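Local structure of Rho GTPase-activating protein 26 (Gallus gallus, 1F7C) at residues T103-L108 against P182-P187. The protein activates GTP hydrolysis by the Rho-family GTPases RhoA and Cdc42 through its RhoGAP (BH) domain, the part described here. Numbering follows the deposited sequence.
Sequences TYLRML and PTLLRP
Arg-186 reaches from the loop after helix 173-184 to the end of helix 94-106, where its NH2 donates to one carbonyl of the last helical turn, Leu-105 O, and one of the loop after it, Leu-108 O. NH2 lies 2.7 Å from Leu-108 O and 3.1 Å from Leu-105 O. The N-H...O angles, 140° and 148°, show that neither bond is straight; NH2 meets Leu-105 O on a lone pair but sits tilted from the carbonyl plane of Leu-108. A chain extended from CG to NE spans the gap, and Leu-108 CB packs 3.8 Å from the same NH2. Positive charge at this helix terminus would be expected to suit the helix dipole.

Leu-105 O has a second donor, a water that also donates to Thr-183 O and so bridges the two helix ends.

Apolar contact runs through Thr-183 CG2, which touches Arg-106 CG at 3.8 Å and Leu-105 CB at 3.9 Å, while its OG1 bonds back to Val-179 O. Deeper in, the methyl Leu-105 CD1 meets Leu-184 CD2 at 3.9 Å, beside Leu-155 and Met-156 of helix 146-164.

One arginine NH2 thus ties two helix ends together in the all-helical RhoGAP fold, the Thr-183 side chain about 11 Å from that of the predicted arginine finger Arg-60.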
loop_
_atom_site.group_PDB
_atom_site.type_symbol
_atom_site.label_atom_id
_atom_site.label_comp_id
_atom_site.label_asym_id
_atom_site.label_seq_id
_atom_site.Cartn_x
_atom_site.Cartn_y
_atom_site.Cartn_z
ATOM N N THR A 103 -1.326 -9.366 -3.824
ATOM C CA THR A 103 -2.091 -10.530 -3.386
ATOM C C THR A 103 -1.784 -10.868 -1.923
ATOM O O THR A 103 -2.672 -11.304 -1.192
ATOM C CB THR A 103 -1.834 -11.768 -4.287
ATOM O OG1 THR A 103 -0.483 -12.210 -4.132
ATOM C CG2 THR A 103 -2.084 -11.423 -5.748
ATOM N N TYR A 104 -0.538 -10.661 -1.495
ATOM C CA TYR A 104 -0.167 -10.913 -0.105
ATOM C C TYR A 104 -1.010 -10.023 0.803
ATOM O O TYR A 104 -1.426 -10.442 1.882
ATOM C CB TYR A 104 1.310 -10.597 0.149
ATOM C CG TYR A 104 1.622 -10.377 1.621
ATOM C CD1 TYR A 104 1.831 -11.453 2.486
ATOM C CD2 TYR A 104 1.643 -9.091 2.160
ATOM C CE1 TYR A 104 2.047 -11.256 3.855
ATOM C CE2 TYR A 104 1.854 -8.878 3.529
ATOM C CZ TYR A 104 2.053 -9.967 4.370
ATOM O OH TYR A 104 2.230 -9.760 5.722
ATOM N N LEU A 105 -1.242 -8.789 0.365
ATOM C CA LEU A 105 -2.030 -7.837 1.132
ATOM C C LEU A 105 -3.508 -8.221 1.199
ATOM O O LEU A 105 -4.184 -7.939 2.189
ATOM C CB LEU A 105 -1.883 -6.432 0.542
ATOM C CG LEU A 105 -0.547 -5.738 0.813
ATOM C CD1 LEU A 105 -0.476 -4.420 0.056
ATOM C CD2 LEU A 105 -0.406 -5.499 2.310
ATOM N N ARG A 106 -4.005 -8.857 0.145
ATOM C CA ARG A 106 -5.394 -9.282 0.106
ATOM C C ARG A 106 -5.597 -10.608 0.854
ATOM O O ARG A 106 -6.729 -11.019 1.109
ATOM C CB ARG A 106 -5.859 -9.402 -1.347
ATOM C CG ARG A 106 -5.930 -8.055 -2.064
ATOM C CD ARG A 106 -6.881 -8.103 -3.251
ATOM N NE ARG A 106 -6.376 -8.936 -4.339
ATOM C CZ ARG A 106 -5.557 -8.507 -5.294
ATOM N NH1 ARG A 106 -5.149 -7.244 -5.305
ATOM N NH2 ARG A 106 -5.147 -9.345 -6.239
ATOM N N MET A 107 -4.492 -11.258 1.212
ATOM C CA MET A 107 -4.517 -12.527 1.937
ATOM C C MET A 107 -4.456 -12.349 3.451
ATOM O O MET A 107 -4.485 -13.328 4.196
ATOM C CB MET A 107 -3.342 -13.407 1.520
ATOM C CG MET A 107 -3.525 -14.155 0.223
ATOM S SD MET A 107 -2.012 -15.031 -0.208
ATOM C CE MET A 107 -1.767 -16.084 1.235
ATOM N N LEU A 108 -4.346 -11.108 3.909
ATOM C CA LEU A 108 -4.287 -10.859 5.341
ATOM C C LEU A 108 -5.662 -11.100 5.940
ATOM O O LEU A 108 -6.680 -10.757 5.334
ATOM C CB LEU A 108 -3.831 -9.429 5.609
ATOM C CG LEU A 108 -2.388 -9.165 5.180
ATOM C CD1 LEU A 108 -2.064 -7.690 5.335
ATOM C CD2 LEU A 108 -1.442 -10.026 6.013
ATOM N N PRO A 182 -8.771 0.004 -2.573
ATOM C CA PRO A 182 -9.571 -1.186 -2.277
ATOM C C PRO A 182 -8.746 -2.351 -1.738
ATOM O O PRO A 182 -9.301 -3.331 -1.251
ATOM C CB PRO A 182 -10.209 -1.505 -3.624
ATOM C CG PRO A 182 -9.117 -1.170 -4.565
ATOM C CD PRO A 182 -8.584 0.151 -4.028
ATOM N N THR A 183 -7.428 -2.239 -1.817
ATOM C CA THR A 183 -6.548 -3.299 -1.351
ATOM C C THR A 183 -6.149 -3.140 0.107
ATOM O O THR A 183 -5.772 -4.114 0.759
ATOM C CB THR A 183 -5.256 -3.342 -2.185
ATOM O OG1 THR A 183 -5.586 -3.427 -3.574
ATOM C CG2 THR A 183 -4.408 -4.541 -1.794
ATOM N N LEU A 184 -6.222 -1.915 0.617
ATOM C CA LEU A 184 -5.824 -1.648 1.994
ATOM C C LEU A 184 -7.004 -1.426 2.930
ATOM O O LEU A 184 -6.856 -1.462 4.149
ATOM C CB LEU A 184 -4.885 -0.436 2.040
ATOM C CG LEU A 184 -3.559 -0.579 1.288
ATOM C CD1 LEU A 184 -2.713 0.640 1.576
ATOM C CD2 LEU A 184 -2.824 -1.846 1.719
ATOM N N LEU A 185 -8.167 -1.184 2.339
ATOM C CA LEU A 185 -9.411 -0.971 3.071
ATOM C C LEU A 185 -10.437 -1.878 2.401
ATOM O O LEU A 185 -10.904 -1.565 1.312
ATOM C CB LEU A 185 -9.861 0.482 2.944
ATOM C CG LEU A 185 -9.018 1.542 3.650
ATOM C CD1 LEU A 185 -8.912 2.777 2.786
ATOM C CD2 LEU A 185 -9.633 1.881 4.988
ATOM N N ARG A 186 -10.774 -3.003 3.028
ATOM C CA ARG A 186 -11.745 -3.916 2.434
ATOM C C ARG A 186 -13.163 -3.459 2.744
ATOM O O ARG A 186 -13.618 -3.572 3.880
ATOM C CB ARG A 186 -11.586 -5.341 2.973
ATOM C CG ARG A 186 -10.205 -5.978 2.860
ATOM C CD ARG A 186 -10.312 -7.445 3.272
ATOM N NE ARG A 186 -9.062 -8.060 3.726
ATOM C CZ ARG A 186 -7.956 -8.173 2.996
ATOM N NH1 ARG A 186 -7.917 -7.703 1.756
ATOM N NH2 ARG A 186 -6.893 -8.782 3.499
ATOM N N PRO A 187 -13.884 -2.939 1.736
ATOM C CA PRO A 187 -15.267 -2.466 1.898
ATOM C C PRO A 187 -16.220 -3.528 2.471
ATOM O O PRO A 187 -15.756 -4.642 2.805
ATOM C CB PRO A 187 -15.662 -2.061 0.477
ATOM C CG PRO A 187 -14.370 -1.581 -0.101
ATOM C CD PRO A 187 -13.388 -2.634 0.380
HETATM O O HOH W 1 -4.771 -5.144 3.370
#